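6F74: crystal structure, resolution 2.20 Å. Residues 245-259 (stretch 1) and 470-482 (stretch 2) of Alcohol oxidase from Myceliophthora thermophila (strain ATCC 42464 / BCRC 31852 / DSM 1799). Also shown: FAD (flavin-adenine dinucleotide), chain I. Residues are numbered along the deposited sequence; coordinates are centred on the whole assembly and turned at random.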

# COMPACT_ATOMS: atom_id res chain seq x y z
N GLY A 245 0.75 1.06 7.02
CA GLY A 245 0.63 2.46 6.60
C GLY A 245 1.81 3.33 7.01
O GLY A 245 1.88 3.73 8.16
N HIS A 246 2.71 3.61 6.06
CA HIS A 246 3.83 4.50 6.27
C HIS A 246 3.61 5.80 5.54
O HIS A 246 2.81 5.90 4.63
CB HIS A 246 5.17 3.87 5.82
CG HIS A 246 5.27 3.64 4.36
ND1 HIS A 246 5.65 4.63 3.47
CD2 HIS A 246 5.01 2.55 3.61
CE1 HIS A 246 5.59 4.17 2.24
NE2 HIS A 246 5.19 2.90 2.29
N GLY A 247 4.33 6.82 5.97
CA GLY A 247 4.25 8.16 5.39
C GLY A 247 5.30 9.03 6.05
O GLY A 247 5.98 8.57 6.96
N PRO A 248 5.41 10.28 5.64
CA PRO A 248 6.44 11.15 6.20
C PRO A 248 6.47 11.25 7.75
O PRO A 248 7.56 11.34 8.33
CB PRO A 248 6.09 12.51 5.59
CG PRO A 248 5.55 12.16 4.26
CD PRO A 248 4.69 10.94 4.53
N ALA A 249 5.29 11.21 8.38
CA ALA A 249 5.13 11.48 9.81
C ALA A 249 5.14 10.25 10.75
O ALA A 249 5.00 10.42 11.96
CB ALA A 249 3.89 12.33 10.03
N THR A 250 5.33 9.05 10.23
CA THR A 250 5.16 7.83 11.04
C THR A 250 6.30 7.57 12.04
O THR A 250 6.03 7.15 13.16
CB THR A 250 4.91 6.56 10.20
OG1 THR A 250 5.99 6.35 9.27
CG2 THR A 250 3.60 6.65 9.46
N HIS A 251 7.55 7.81 11.64
CA HIS A 251 8.64 7.75 12.62
C HIS A 251 8.32 8.60 13.86
O HIS A 251 8.48 8.17 15.00
CB HIS A 251 9.95 8.23 11.99
CG HIS A 251 11.03 8.45 13.00
ND1 HIS A 251 11.75 7.41 13.55
CD2 HIS A 251 11.45 9.57 13.64
CE1 HIS A 251 12.57 7.89 14.47
NE2 HIS A 251 12.40 9.20 14.55
N ASN A 252 7.86 9.82 13.63
CA ASN A 252 7.63 10.76 14.73
C ASN A 252 6.40 10.46 15.53
O ASN A 252 6.41 10.65 16.75
CB ASN A 252 7.63 12.17 14.18
CG ASN A 252 9.01 12.70 13.89
OD1 ASN A 252 9.44 13.59 14.62
ND2 ASN A 252 9.72 12.21 12.85
N PHE A 253 5.32 9.99 14.89
CA PHE A 253 4.02 9.85 15.57
C PHE A 253 3.39 8.46 15.58
O PHE A 253 2.33 8.27 16.15
CB PHE A 253 3.08 10.85 14.96
CG PHE A 253 3.56 12.27 15.08
CD1 PHE A 253 3.60 12.90 16.33
CD2 PHE A 253 3.97 12.97 13.97
CE1 PHE A 253 4.05 14.20 16.46
CE2 PHE A 253 4.43 14.27 14.09
CZ PHE A 253 4.49 14.90 15.33
N GLY A 254 4.06 7.48 14.97
CA GLY A 254 3.55 6.10 14.90
C GLY A 254 3.05 5.72 13.54
O GLY A 254 2.66 6.56 12.73
N LEU A 255 3.04 4.41 13.28
CA LEU A 255 2.48 3.90 12.03
C LEU A 255 0.97 4.12 12.00
O LEU A 255 0.33 4.30 13.02
CB LEU A 255 2.77 2.41 11.83
CG LEU A 255 4.04 1.90 11.12
CD1 LEU A 255 3.75 0.60 10.40
CD2 LEU A 255 4.72 2.82 10.14
N GLY A 256 0.42 4.06 10.78
CA GLY A 256 -0.99 4.30 10.54
C GLY A 256 -1.91 3.42 11.36
O GLY A 256 -2.89 3.87 11.95
N ALA A 257 -1.58 2.16 11.42
CA ALA A 257 -2.33 1.19 12.23
C ALA A 257 -2.46 1.63 13.66
O ALA A 257 -3.50 1.42 14.27
CB ALA A 257 -1.69 -0.17 12.19
N ASP A 258 -1.42 2.24 14.20
CA ASP A 258 -1.44 2.71 15.58
C ASP A 258 -2.08 4.07 15.81
O ASP A 258 -2.25 4.46 16.94
CB ASP A 258 -0.02 2.64 16.18
CG ASP A 258 0.43 1.21 16.44
OD1 ASP A 258 -0.44 0.30 16.55
OD2 ASP A 258 1.66 1.01 16.56
N GLN A 259 -2.46 4.75 14.73
CA GLN A 259 -3.28 5.96 14.82
C GLN A 259 -4.74 5.64 15.09
O GLN A 259 -5.47 6.48 15.61
CB GLN A 259 -3.15 6.81 13.55
CG GLN A 259 -1.71 7.19 13.19
CD GLN A 259 -0.97 7.91 14.28
OE1 GLN A 259 -1.54 8.61 15.08
NE2 GLN A 259 0.35 7.77 14.27
PA FAD I . -8.15 -0.86 -2.12
O1A FAD I . -7.59 -1.55 -3.36
O2A FAD I . -9.45 -0.14 -2.30
O5B FAD I . -8.28 -1.95 -0.99
C5B FAD I . -7.12 -2.57 -0.49
C4B FAD I . -7.52 -3.77 0.35
O4B FAD I . -8.25 -3.27 1.46
C3B FAD I . -8.44 -4.77 -0.31
O3B FAD I . -8.19 -6.04 0.30
C2B FAD I . -9.83 -4.34 0.09
O2B FAD I . -10.78 -5.40 0.24
C1B FAD I . -9.58 -3.76 1.46
N9A FAD I . -10.46 -2.66 1.87
C8A FAD I . -10.48 -1.42 1.36
N7A FAD I . -11.39 -0.66 2.00
C5A FAD I . -11.95 -1.43 2.93
C6A FAD I . -12.97 -1.21 3.95
N6A FAD I . -13.53 0.03 4.02
N1A FAD I . -13.31 -2.26 4.75
C2A FAD I . -12.71 -3.47 4.61
N3A FAD I . -11.73 -3.73 3.70
C4A FAD I . -11.33 -2.75 2.86
N1 FAD I . 1.15 2.81 1.14
C2 FAD I . 1.92 3.38 2.09
O2 FAD I . 2.08 2.78 3.19
N3 FAD I . 2.50 4.59 1.91
C4 FAD I . 2.39 5.28 0.77
O4 FAD I . 2.94 6.38 0.60
C4X FAD I . 1.58 4.71 -0.33
N5 FAD I . 1.43 5.36 -1.50
C5X FAD I . 0.67 4.82 -2.49
C6 FAD I . 0.52 5.51 -3.69
C7 FAD I . -0.26 5.01 -4.72
C7M FAD I . -0.30 5.87 -5.96
C8 FAD I . -0.97 3.71 -4.54
C8M FAD I . -1.88 3.11 -5.60
C9 FAD I . -0.80 3.00 -3.35
C9A FAD I . -0.01 3.50 -2.30
N10 FAD I . 0.16 2.83 -1.06
C10 FAD I . 0.95 3.41 -0.06
C1' FAD I . -0.40 1.48 -0.80
C2' FAD I . -1.67 1.33 -0.03
O2' FAD I . -1.34 1.41 1.35
C3' FAD I . -2.27 -0.05 -0.31
O3' FAD I . -2.37 -0.32 -1.72
C4' FAD I . -3.63 -0.22 0.35
O4' FAD I . -4.14 -1.53 0.07
C5' FAD I . -4.61 0.85 -0.13
O5' FAD I . -5.87 0.68 0.50
P FAD I . -7.09 1.19 -0.36
O1P FAD I . -6.81 2.57 -0.88
O2P FAD I . -8.31 0.94 0.45
O3P FAD I . -7.00 0.16 -1.61
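Stretch 2, residues 470-482: VLLVSGGQVFKDK

Stretch 2 (residues 470-482) lies along stretch 1 (residues 245-259) in the same overall order, its strand end near His 246 and its helical end near Gly 254 and Asp 258, and together they bury 624 Å² of surface, both sides summed. Three direct hydrogen bonds fix the register, and all involve the short helix 250-253 of stretch 1. Thr 250 OG1 donates to Val 473 O at 2.8 Å; its CA-to-CB bond points toward stretch 2, and chi1 is in the p well. One residue on, His 251 ND1 donates to Ser 474 O at 2.8 Å, the acceptor lying at the ring edge near the ring plane. The t rotamer of His 251 brings the imidazole to this carbonyl although its CA-to-CB bond points sideways. The third bond joins backbone to backbone: Gln 477 N donates to His 251 O at 2.8 Å with an N-H...O angle of 160°. His 251 is thus held through both its ring and its carbonyl, and its CA lies 4.8 Å from Ser 474 CA.

Along these anchors stretch 2 changes conformation. A strand that begins earlier in the chain and runs to residue 472 gives way to a loop through Val 473, Ser 474 and two glycines with positive phi, and helix 477-480 follows, with Gly 476 at its N-cap position. The glycines make room for the imidazole: His 251 CE1 approaches Gly 476 N to 3.1 Å, and a CB on Gly 476 would clash with that same CE1. On the other chain segment, Gly 254 leaves helical geometry with positive phi, its CA 4.6 Å from Val 478 CA. A CB there would fall 2.7 Å from Asp 481 OD2; without one, Gly 254 CA sits 3.6 Å from Asp 481 OD2.

At this end a water bridges the stretches. Water 1 accepts from Leu 255 N (2.9 Å) and donates to Asp 258 OD2 (2.8 Å) and to Asp 481 OD2 (2.6 Å). It links two carboxylates of like charge whose OD2 atoms, on Asp 258 and Asp 481, are 3.9 Å apart. Asp 481 also accepts from its own stretch, Gln 477 NE2 to Asp 481 OD1 at 2.7 Å; the end of Gln 477 leads away from stretch 1, while its CB packs 3.3 Å from Asn 252 O.

Packing fills in around the polar contacts. Val 478 CG2 lies 3.4 Å from Thr 250 O and 3.7 Å from Leu 255 N, and Val 478 CG1 meets Leu 255 CG at 4.2 Å. Val 473 CG2 rests 3.6 Å from His 246 CB. Farthest toward the flavin, Leu 471 CD2 covers one face of the His 246 ring, 3.6 Å from its centroid in a CH-pi contact, while FAD O2 lies over the opposite face. The backbone of His 246 pairs with the flavin, His 246 N donating to FAD O2 (3.1 Å) and FAD N3 to His 246 O (3.0 Å).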

# COMPACT_ATOMS: atom_id res chain seq x y z
N VAL A 470 14.34 2.68 -0.22
CA VAL A 470 14.49 2.70 1.22
C VAL A 470 13.34 3.49 1.86
O VAL A 470 13.14 4.64 1.51
CB VAL A 470 15.81 3.37 1.63
CG1 VAL A 470 15.90 3.51 3.13
CG2 VAL A 470 16.96 2.50 1.19
N LEU A 471 12.60 2.86 2.79
CA LEU A 471 11.49 3.52 3.51
C LEU A 471 11.93 3.76 4.94
O LEU A 471 11.80 2.89 5.80
CB LEU A 471 10.25 2.64 3.47
CG LEU A 471 9.69 2.23 2.11
CD1 LEU A 471 10.59 1.20 1.48
CD2 LEU A 471 8.29 1.66 2.31
N LEU A 472 12.50 4.93 5.19
CA LEU A 472 13.01 5.23 6.51
C LEU A 472 11.81 5.76 7.31
O LEU A 472 11.66 6.96 7.51
CB LEU A 472 14.17 6.21 6.43
CG LEU A 472 14.87 6.53 7.74
CD1 LEU A 472 15.47 5.28 8.40
CD2 LEU A 472 15.94 7.58 7.47
N VAL A 473 10.97 4.83 7.73
CA VAL A 473 9.63 5.18 8.22
C VAL A 473 9.28 4.62 9.57
O VAL A 473 8.22 4.88 10.04
CB VAL A 473 8.52 4.78 7.21
CG1 VAL A 473 8.74 5.49 5.88
CG2 VAL A 473 8.47 3.29 7.01
N SER A 474 10.16 3.86 10.19
CA SER A 474 9.90 3.30 11.50
C SER A 474 10.92 3.92 12.45
O SER A 474 11.39 5.02 12.18
CB SER A 474 9.91 1.79 11.47
OG SER A 474 9.69 1.21 12.75
N GLY A 475 11.25 3.24 13.54
CA GLY A 475 12.04 3.84 14.60
C GLY A 475 11.17 4.79 15.41
O GLY A 475 9.97 4.85 15.23
N GLY A 476 11.80 5.54 16.31
CA GLY A 476 11.11 6.57 17.11
C GLY A 476 9.82 6.09 17.76
O GLY A 476 9.83 5.17 18.59
N GLN A 477 8.70 6.71 17.41
CA GLN A 477 7.42 6.42 18.07
C GLN A 477 6.91 5.02 17.70
O GLN A 477 6.25 4.38 18.51
CB GLN A 477 6.37 7.48 17.76
CG GLN A 477 5.08 7.41 18.58
CD GLN A 477 5.32 7.59 20.06
OE1 GLN A 477 6.04 8.51 20.47
NE2 GLN A 477 4.76 6.69 20.86
N VAL A 478 7.29 4.52 16.53
CA VAL A 478 6.90 3.17 16.12
C VAL A 478 7.52 2.13 17.06
O VAL A 478 6.86 1.14 17.41
CB VAL A 478 7.28 2.85 14.66
CG1 VAL A 478 6.74 1.47 14.27
CG2 VAL A 478 6.73 3.89 13.69
N PHE A 479 8.77 2.37 17.47
CA PHE A 479 9.44 1.53 18.47
C PHE A 479 8.75 1.67 19.82
O PHE A 479 8.38 0.69 20.45
CB PHE A 479 10.92 1.94 18.58
CG PHE A 479 11.81 1.44 17.45
CD1 PHE A 479 11.31 0.78 16.33
CD2 PHE A 479 13.18 1.69 17.50
CE1 PHE A 479 12.14 0.34 15.32
CE2 PHE A 479 14.02 1.26 16.47
CZ PHE A 479 13.51 0.57 15.39
N LYS A 480 8.55 2.90 20.24
CA LYS A 480 7.87 3.17 21.49
C LYS A 480 6.49 2.50 21.58
O LYS A 480 6.15 1.94 22.62
CB LYS A 480 7.73 4.68 21.71
CG LYS A 480 6.96 5.04 22.97
CD LYS A 480 7.42 6.38 23.50
CE LYS A 480 6.57 6.84 24.68
NZ LYS A 480 7.29 7.96 25.33
N ASP A 481 5.75 2.48 20.47
CA ASP A 481 4.38 1.97 20.46
C ASP A 481 4.32 0.45 20.61
O ASP A 481 3.26 -0.14 20.55
CB ASP A 481 3.63 2.40 19.19
CG ASP A 481 3.29 3.87 19.15
OD1 ASP A 481 3.32 4.53 20.21
OD2 ASP A 481 2.99 4.38 18.05
N LYS A 482 5.47 -0.21 20.77
CA LYS A 482 5.49 -1.57 21.27
C LYS A 482 4.81 -1.73 22.62
O LYS A 482 4.25 -2.80 22.90
CB LYS A 482 6.94 -2.04 21.37
CG LYS A 482 7.09 -3.45 21.97
CD LYS A 482 8.22 -3.61 23.03
CE LYS A 482 9.47 -4.31 22.48
NZ LYS A 482 9.31 -5.81 22.57
O HOH W 1 3.39 3.12 15.82